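Local coordinates for putative pneumococcal surface protein (Streptococcus pneumoniae, PDB 4CNL) that probably attaches to the pneumococcal cell surface by binding choline of teichoic acids through a repeat-built choline-binding domain, at residues A[3-15]-A[27-39]. Numbering follows the deposited sequence. Where two conformers were deposited one is given.
Sequences SGWVKQDGAWYYF and QGSYYLKADGKMA. With CHT (choline ion), chain D.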
ATOM      1  N   SER A   3       9.837 -30.856  25.774  0.56 19.04           N
ATOM      2  CA  SER A   3       9.321 -30.412  24.487  0.56 15.62           C
ATOM      3  C   SER A   3       8.514 -29.132  24.669  0.56 19.79           C
ATOM      4  O   SER A   3       8.058 -28.817  25.770  0.56 18.44           O
ATOM      5  CB  SER A   3       8.466 -31.500  23.831  0.56 19.53           C
ATOM      6  OG  SER A   3       7.368 -31.855  24.656  0.56 22.14           O
ATOM      7  N   GLY A   4       8.353 -28.384  23.585  1.00 13.38           N
ATOM      8  CA  GLY A   4       7.527 -27.194  23.625  1.00 16.23           C
ATOM      9  C   GLY A   4       8.276 -25.936  24.011  1.00 15.28           C
ATOM     10  O   GLY A   4       9.514 -25.893  23.996  1.00 12.33           O
ATOM     11  N   TRP A   5       7.504 -24.909  24.347  1.00 13.68           N
ATOM     12  CA  TRP A   5       8.031 -23.580  24.628  1.00 11.67           C
ATOM     13  C   TRP A   5       8.607 -23.489  26.036  1.00 14.47           C
ATOM     14  O   TRP A   5       7.956 -23.865  27.012  1.00 18.03           O
ATOM     15  CB  TRP A   5       6.937 -22.537  24.444  1.00 12.75           C
ATOM     16  CG  TRP A   5       6.619 -22.281  23.009  1.00 12.21           C
ATOM     17  CD1 TRP A   5       5.544 -22.736  22.308  1.00 15.00           C
ATOM     18  CD2 TRP A   5       7.401 -21.508  22.095  1.00 12.50           C
ATOM     19  NE1 TRP A   5       5.600 -22.283  21.014  1.00 14.95           N
ATOM     20  CE2 TRP A   5       6.738 -21.536  20.853  1.00 12.83           C
ATOM     21  CE3 TRP A   5       8.597 -20.794  22.209  1.00 11.59           C
ATOM     22  CZ2 TRP A   5       7.230 -20.874  19.733  1.00 11.40           C
ATOM     23  CZ3 TRP A   5       9.090 -20.141  21.094  1.00 10.13           C
ATOM     24  CH2 TRP A   5       8.406 -20.179  19.873  1.00 12.63           C
ATOM     25  N   VAL A   6       9.824 -22.972  26.129  1.00 11.33           N
ATOM     26  CA  VAL A   6      10.556 -22.898  27.389  1.00 14.93           C
ATOM     27  C   VAL A   6      11.274 -21.563  27.463  1.00 16.94           C
ATOM     28  O   VAL A   6      11.962 -21.190  26.514  1.00 15.72           O
ATOM     29  CB  VAL A   6      11.594 -24.037  27.502  1.00 14.00           C
ATOM     30  CG1 VAL A   6      12.475 -23.838  28.711  1.00 18.61           C
ATOM     31  CG2 VAL A   6      10.903 -25.397  27.542  1.00 21.68           C
ATOM     32  N   LYS A   7      11.120 -20.839  28.567  1.00 14.15           N
ATOM     33  CA  LYS A   7      11.847 -19.579  28.733  1.00 13.05           C
ATOM     34  C   LYS A   7      13.119 -19.815  29.542  1.00 18.72           C
ATOM     35  O   LYS A   7      13.065 -20.316  30.669  1.00 16.55           O
ATOM     36  CB  LYS A   7      10.971 -18.517  29.406  1.00 18.79           C
ATOM     37  CG  LYS A   7      11.515 -17.097  29.275  1.00 17.11           C
ATOM     38  CD  LYS A   7      10.482 -16.072  29.705  1.00 23.96           C
ATOM     39  CE  LYS A   7      11.007 -14.660  29.524  1.00 32.23           C
ATOM     40  NZ  LYS A   7      10.077 -13.660  30.119  1.00 41.50           N
ATOM     41  N   GLN A   8      14.255 -19.471  28.944  1.00 12.69           N
ATOM     42  CA  GLN A   8      15.574 -19.668  29.545  1.00 14.91           C
ATOM     43  C   GLN A   8      16.420 -18.428  29.391  1.00 18.07           C
ATOM     44  O   GLN A   8      16.562 -17.922  28.274  1.00 14.54           O
ATOM     45  CB  GLN A   8      16.342 -20.806  28.874  1.00 15.70           C
ATOM     46  CG  GLN A   8      15.578 -22.017  28.484  1.00 17.41           C
ATOM     47  CD  GLN A   8      16.524 -23.135  28.123  1.00 14.25           C
ATOM     48  OE1 GLN A   8      16.747 -23.432  26.944  1.00 16.41           O
ATOM     49  NE2 GLN A   8      17.119 -23.746  29.139  1.00 10.87           N
ATOM     50  N   ASP A   9      17.023 -17.972  30.485  1.00 18.75           N
ATOM     51  CA  ASP A   9      17.962 -16.849  30.453  1.00 19.26           C
ATOM     52  C   ASP A   9      17.414 -15.670  29.647  1.00 20.07           C
ATOM     53  O   ASP A   9      18.097 -15.122  28.780  1.00 22.01           O
ATOM     54  CB  ASP A   9      19.305 -17.304  29.887  1.00 17.47           C
ATOM     55  CG  ASP A   9      20.426 -16.303  30.142  1.00 26.30           C
ATOM     56  OD1 ASP A   9      20.352 -15.548  31.139  1.00 30.72           O
ATOM     57  OD2 ASP A   9      21.377 -16.274  29.333  1.00 32.40           O
ATOM     58  N   GLY A  10      16.159 -15.323  29.915  1.00 20.50           N
ATOM     59  CA  GLY A  10      15.549 -14.129  29.362  1.00 19.42           C
ATOM     60  C   GLY A  10      14.958 -14.230  27.970  1.00 24.94           C
ATOM     61  O   GLY A  10      14.488 -13.230  27.432  1.00 23.59           O
ATOM     62  N   ALA A  11      14.973 -15.419  27.372  1.00 15.72           N
ATOM     63  CA  ALA A  11      14.443 -15.575  26.020  1.00 11.92           C
ATOM     64  C   ALA A  11      13.602 -16.830  25.907  1.00 14.84           C
ATOM     65  O   ALA A  11      13.788 -17.770  26.670  1.00 13.15           O
ATOM     66  CB  ALA A  11      15.569 -15.618  24.998  1.00 13.23           C
ATOM     67  N   TRP A  12      12.689 -16.840  24.939  1.00 11.13           N
ATOM     68  CA  TRP A  12      11.875 -18.021  24.671  1.00  7.97           C
ATOM     69  C   TRP A  12      12.562 -18.933  23.675  1.00  9.96           C
ATOM     70  O   TRP A  12      13.121 -18.468  22.673  1.00  9.48           O
ATOM     71  CB  TRP A  12      10.482 -17.617  24.147  1.00 11.02           C
ATOM     72  CG  TRP A  12       9.554 -17.189  25.243  1.00 13.58           C
ATOM     73  CD1 TRP A  12       9.226 -15.912  25.589  1.00 14.37           C
ATOM     74  CD2 TRP A  12       8.863 -18.045  26.157  1.00 15.34           C
ATOM     75  NE1 TRP A  12       8.360 -15.921  26.655  1.00 19.37           N
ATOM     76  CE2 TRP A  12       8.124 -17.220  27.023  1.00 17.93           C
ATOM     77  CE3 TRP A  12       8.800 -19.435  26.327  1.00 12.91           C
ATOM     78  CZ2 TRP A  12       7.329 -17.734  28.043  1.00 19.11           C
ATOM     79  CZ3 TRP A  12       7.999 -19.946  27.338  1.00 17.45           C
ATOM     80  CH2 TRP A  12       7.277 -19.095  28.183  1.00 20.11           C
ATOM     81  N   TYR A  13      12.545 -20.230  23.982  1.00 10.21           N
ATOM     82  CA  TYR A  13      13.072 -21.275  23.109  1.00  9.56           C
ATOM     83  C   TYR A  13      11.970 -22.285  22.829  1.00  9.06           C
ATOM     84  O   TYR A  13      11.057 -22.456  23.638  1.00 10.62           O
ATOM     85  CB  TYR A  13      14.268 -21.995  23.762  1.00  8.68           C
ATOM     86  CG  TYR A  13      15.455 -21.092  23.958  1.00  9.15           C
ATOM     87  CD1 TYR A  13      15.511 -20.218  25.036  1.00 10.65           C
ATOM     88  CD2 TYR A  13      16.509 -21.098  23.055  1.00 13.25           C
ATOM     89  CE1 TYR A  13      16.598 -19.372  25.216  1.00 11.35           C
ATOM     90  CE2 TYR A  13      17.594 -20.252  23.216  1.00 10.99           C
ATOM     91  CZ  TYR A  13      17.634 -19.400  24.305  1.00 11.26           C
ATOM     92  OH  TYR A  13      18.708 -18.556  24.468  1.00 16.90           O
ATOM     93  N   TYR A  14      12.073 -22.981  21.705  1.00  8.98           N
ATOM     94  CA  TYR A  14      11.127 -24.046  21.419  1.00  9.48           C
ATOM     95  C   TYR A  14      11.857 -25.373  21.275  1.00  8.77           C
ATOM     96  O   TYR A  14      12.731 -25.519  20.431  1.00  9.70           O
ATOM     97  CB  TYR A  14      10.309 -23.739  20.157  1.00  9.05           C
ATOM     98  CG  TYR A  14       9.256 -24.792  19.913  1.00 11.11           C
ATOM     99  CD1 TYR A  14       8.030 -24.744  20.573  1.00  9.67           C
ATOM    100  CD2 TYR A  14       9.497 -25.847  19.043  1.00 13.84           C
ATOM    101  CE1 TYR A  14       7.073 -25.727  20.371  1.00 12.90           C
ATOM    102  CE2 TYR A  14       8.540 -26.825  18.828  1.00 13.42           C
ATOM    103  CZ  TYR A  14       7.339 -26.761  19.492  1.00 16.38           C
ATOM    104  OH  TYR A  14       6.393 -27.736  19.269  1.00 20.54           O
ATOM    105  N   PHE A  15      11.508 -26.328  22.137  1.00  9.95           N
ATOM    106  CA  PHE A  15      12.065 -27.668  22.066  1.00 11.65           C
ATOM    107  C   PHE A  15      11.207 -28.539  21.164  1.00 10.20           C
ATOM    108  O   PHE A  15      10.003 -28.653  21.397  1.00 12.93           O
ATOM    109  CB  PHE A  15      12.135 -28.297  23.464  1.00 11.62           C
ATOM    110  CG  PHE A  15      13.251 -27.763  24.328  1.00 11.77           C
ATOM    111  CD1 PHE A  15      13.158 -26.508  24.925  1.00 11.96           C
ATOM    112  CD2 PHE A  15      14.375 -28.540  24.578  1.00 15.36           C
ATOM    113  CE1 PHE A  15      14.193 -26.032  25.740  1.00 13.37           C
ATOM    114  CE2 PHE A  15      15.417 -28.072  25.374  1.00 13.41           C
ATOM    115  CZ  PHE A  15      15.328 -26.820  25.961  1.00 15.12           C
ATOM    116  N   GLN A  27       7.990 -21.867  14.082  1.00 11.51           N
ATOM    117  CA  GLN A  27       7.154 -22.767  14.857  1.00 13.52           C
ATOM    118  C   GLN A  27       5.817 -22.065  15.035  1.00 15.07           C
ATOM    119  O   GLN A  27       5.700 -21.097  15.792  1.00 10.66           O
ATOM    120  CB  GLN A  27       7.780 -23.118  16.208  1.00 11.84           C
ATOM    121  CG  GLN A  27       6.817 -23.844  17.137  1.00 10.47           C
ATOM    122  CD  GLN A  27       6.345 -25.158  16.567  1.00 12.69           C
ATOM    123  OE1 GLN A  27       7.033 -25.778  15.755  1.00 14.14           O
ATOM    124  NE2 GLN A  27       5.168 -25.599  16.996  1.00 21.09           N
ATOM    125  N   GLY A  28       4.812 -22.532  14.301  1.00 15.77           N
ATOM    126  CA  GLY A  28       3.523 -21.869  14.317  1.00 15.56           C
ATOM    127  C   GLY A  28       3.709 -20.438  13.849  1.00 15.66           C
ATOM    128  O   GLY A  28       4.325 -20.196  12.810  1.00 16.52           O
ATOM    129  N   SER A  29       3.213 -19.495  14.640  0.65 13.96           N
ATOM    130  CA  SER A  29       3.265 -18.077  14.300  0.65 13.52           C
ATOM    131  C   SER A  29       4.572 -17.397  14.714  0.65 15.13           C
ATOM    132  O   SER A  29       4.750 -16.189  14.521  0.65  9.27           O
ATOM    133  CB  SER A  29       2.085 -17.352  14.945  0.65 18.45           C
ATOM    134  OG  SER A  29       0.859 -17.911  14.516  0.65 18.18           O
ATOM    135  N   TYR A  30       5.484 -18.182  15.268  1.00 10.92           N
ATOM    136  CA  TYR A  30       6.714 -17.656  15.859  1.00 13.05           C
ATOM    137  C   TYR A  30       7.947 -18.081  15.093  1.00  9.88           C
ATOM    138  O   TYR A  30       7.972 -19.138  14.454  1.00 11.46           O
ATOM    139  CB  TYR A  30       6.829 -18.123  17.319  1.00 10.06           C
ATOM    140  CG  TYR A  30       5.568 -17.835  18.093  1.00  9.26           C
ATOM    141  CD1 TYR A  30       5.371 -16.597  18.689  1.00 12.36           C
ATOM    142  CD2 TYR A  30       4.560 -18.788  18.191  1.00 13.07           C
ATOM    143  CE1 TYR A  30       4.203 -16.314  19.381  1.00 16.08           C
ATOM    144  CE2 TYR A  30       3.388 -18.513  18.882  1.00 20.83           C
ATOM    145  CZ  TYR A  30       3.222 -17.275  19.478  1.00 21.72           C
ATOM    146  OH  TYR A  30       2.067 -16.996  20.170  1.00 21.93           O
ATOM    147  N   TYR A  31       8.988 -17.257  15.162  1.00  7.56           N
ATOM    148  CA  TYR A  31      10.221 -17.557  14.454  1.00  7.88           C
ATOM    149  C   TYR A  31      11.388 -17.713  15.424  1.00 11.15           C
ATOM    150  O   TYR A  31      11.630 -16.826  16.240  1.00 11.57           O
ATOM    151  CB  TYR A  31      10.539 -16.449  13.433  1.00  9.34           C
ATOM    152  CG  TYR A  31      11.759 -16.784  12.625  1.00 11.28           C
ATOM    153  CD1 TYR A  31      11.677 -17.681  11.563  1.00 14.05           C
ATOM    154  CD2 TYR A  31      13.007 -16.249  12.947  1.00  9.93           C
ATOM    155  CE1 TYR A  31      12.800 -18.029  10.829  1.00 15.40           C
ATOM    156  CE2 TYR A  31      14.141 -16.579  12.209  1.00 11.43           C
ATOM    157  CZ  TYR A  31      14.027 -17.478  11.154  1.00 18.74           C
ATOM    158  OH  TYR A  31      15.131 -17.843  10.414  1.00 16.48           O
ATOM    159  N   LEU A  32      12.105 -18.832  15.325  1.00  8.32           N
ATOM    160  CA  LEU A  32      13.276 -19.078  16.165  1.00 10.02           C
ATOM    161  C   LEU A  32      14.542 -18.696  15.410  1.00 10.51           C
ATOM    162  O   LEU A  32      14.798 -19.179  14.300  1.00 12.54           O
ATOM    163  CB  LEU A  32      13.336 -20.544  16.607  1.00  9.47           C
ATOM    164  CG  LEU A  32      12.275 -21.079  17.584  1.00  8.54           C
ATOM    165  CD1 LEU A  32      12.068 -20.144  18.760  1.00  9.55           C
ATOM    166  CD2 LEU A  32      10.942 -21.350  16.865  1.00  9.95           C
ATOM    167  N   LYS A  33      15.338 -17.823  16.016  1.00  9.26           N
ATOM    168  CA  LYS A  33      16.521 -17.279  15.354  1.00 11.66           C
ATOM    169  C   LYS A  33      17.717 -18.243  15.405  1.00 14.45           C
ATOM    170  O   LYS A  33      17.586 -19.389  15.831  1.00 13.12           O
ATOM    171  CB  LYS A  33      16.871 -15.928  15.981  1.00 12.62           C
ATOM    172  CG  LYS A  33      15.750 -14.909  15.812  1.00 12.71           C
ATOM    173  CD  LYS A  33      16.111 -13.524  16.358  1.00 16.90           C
ATOM    174  CE  LYS A  33      16.148 -13.510  17.880  1.00 18.19           C
ATOM    175  NZ  LYS A  33      16.275 -12.113  18.419  1.00 27.35           N
ATOM    176  N   ALA A  34      18.880 -17.779  14.957  1.00 12.78           N
ATOM    177  CA  ALA A  34      20.031 -18.663  14.794  1.00 14.42           C
ATOM    178  C   ALA A  34      20.524 -19.261  16.110  1.00 14.90           C
ATOM    179  O   ALA A  34      21.098 -20.356  16.126  1.00 16.01           O
ATOM    180  CB  ALA A  34      21.174 -17.916  14.093  1.00 17.33           C
ATOM    181  N   ASP A  35      20.297 -18.547  17.212  1.00 15.24           N
ATOM    182  CA  ASP A  35      20.719 -19.024  18.524  1.00 17.15           C
ATOM    183  C   ASP A  35      19.573 -19.740  19.244  1.00 16.67           C
ATOM    184  O   ASP A  35      19.719 -20.153  20.388  1.00 18.93           O
ATOM    185  CB  ASP A  35      21.243 -17.863  19.384  1.00 19.66           C
ATOM    186  CG  ASP A  35      20.270 -16.703  19.465  1.00 25.65           C
ATOM    187  OD1 ASP A  35      19.126 -16.838  18.988  1.00 19.14           O
ATOM    188  OD2 ASP A  35      20.651 -15.637  20.009  1.00 29.94           O
ATOM    189  N   GLY A  36      18.434 -19.879  18.565  1.00 13.44           N
ATOM    190  CA  GLY A  36      17.279 -20.537  19.154  1.00 11.60           C
ATOM    191  C   GLY A  36      16.317 -19.577  19.832  1.00 10.88           C
ATOM    192  O   GLY A  36      15.231 -19.979  20.236  1.00 12.29           O
ATOM    193  N   LYS A  37      16.700 -18.313  19.976  1.00 12.16           N
ATOM    194  CA  LYS A  37      15.823 -17.367  20.667  1.00 11.34           C
ATOM    195  C   LYS A  37      14.662 -16.972  19.785  1.00 13.52           C
ATOM    196  O   LYS A  37      14.854 -16.692  18.604  1.00 12.06           O
ATOM    197  CB  LYS A  37      16.587 -16.116  21.091  1.00 10.89           C
ATOM    198  CG  LYS A  37      17.727 -16.390  22.058  1.00 16.10           C
ATOM    199  CD  LYS A  37      18.374 -15.086  22.500  1.00 18.95           C
ATOM    200  CE  LYS A  37      19.585 -15.345  23.396  1.00 22.96           C
ATOM    201  NZ  LYS A  37      20.318 -14.089  23.713  1.00 39.04           N
ATOM    202  N   MET A  38      13.466 -16.943  20.368  1.00 10.34           N
ATOM    203  CA  MET A  38      12.281 -16.429  19.666  1.00  7.33           C
ATOM    204  C   MET A  38      12.449 -14.968  19.251  1.00 12.52           C
ATOM    205  O   MET A  38      12.788 -14.117  20.072  1.00 11.27           O
ATOM    206  CB  MET A  38      11.048 -16.570  20.557  1.00 11.06           C
ATOM    207  CG  MET A  38       9.761 -16.153  19.878  1.00 14.29           C
ATOM    208  SD  MET A  38       8.354 -16.103  20.988  1.00 14.40           S
ATOM    209  CE  MET A  38       8.682 -14.614  21.910  1.00 13.62           C
ATOM    210  N   ALA A  39      12.207 -14.673  17.976  1.00  9.58           N
ATOM    211  CA  ALA A  39      12.213 -13.284  17.515  1.00 14.17           C
ATOM    212  C   ALA A  39      11.084 -12.488  18.162  1.00 14.11           C
ATOM    213  O   ALA A  39       9.974 -12.989  18.367  1.00 11.18           O
ATOM    214  CB  ALA A  39      12.113 -13.230  15.990  1.00 12.23           C
TER
HETATM  215  C4  CHT D1276       5.069 -15.849  24.626  1.00 39.54           C
HETATM  216  C5  CHT D1276       5.783 -16.744  23.616  1.00 33.95           C
HETATM  217  C6  CHT D1276       3.683 -17.822  23.407  1.00 32.48           C
HETATM  218  C7  CHT D1276       5.576 -18.676  22.302  1.00 21.36           C
HETATM  219  C8  CHT D1276       5.399 -18.835  24.650  1.00 24.79           C
HETATM  220  O6  CHT D1276       5.046 -14.514  24.133  1.00 42.97           O
HETATM  221  N1  CHT D1276       5.109 -18.022  23.500  1.00 28.47           N
HETATM  222  O   HOH W   1      12.651 -14.599  23.076  1.00 17.05           O
HETATM  223  O   HOH W   2      20.877 -19.176  22.992  1.00 25.63           O
HETATM  224  O   HOH W   3      14.549 -22.664  20.233  1.00 10.32           O
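Trp5, Trp12 and Tyr30 each turn a ring face to one choline trimethylammonium group, a cage whose walls come from both segments. Methyl C7 of choline lies 3.3 Å above the Trp5 ring plane, over its centre, and also faces the centre of the Tyr30 ring; C8 lies over Trp12. The Trp5 and Tyr30 planes meet obliquely at 74°, so the two rings bound the choline from different directions. Trp5 CH2 touches Tyr30 CB at 3.6 Å. Met38 supplies a further wall: with CG anti to the backbone N and a bend at the thioether, SD stands 3.7 Å from choline C5 while CE reaches Trp12 CD1. This places the sulfur in oblique Met-aromatic contact with both tryptophans.

Behind Trp5, on the face turned from choline, lies the edge of Tyr14. The Tyr14 ring in turn carries Gln27: CG sits 3.5 Å from the ring centroid and 2° off its normal, a CH-pi contact, and the amide continues over the same face toward the hydroxyl, its plane nearly parallel to the ring. Leu32 reaches both rings' residues: CD1 packs on Trp5 CZ3 (3.8 Å) and CD2 on Tyr14 CB.

The backbones join directly through one bond, Met38 N to Trp12 O (2.8 Å, 159° at the hydrogen), which fixes the methionine beside Trp12. Waters extend this join, one linking Trp12 N with Met38 O, another Tyr14 N with Gly36 O, and a third Tyr13 OH with Asp35 O. The extended Lys37 chain lies along Tyr13, its CG 3.4 Å from Tyr13 OH, and also meets Ala11 CB.

Choline is also hydrogen-bonded to Asp58 O. Successive beta-hairpins whose aromatic residues and methionine enclose a quaternary ammonium are the hallmark of the choline-binding repeat.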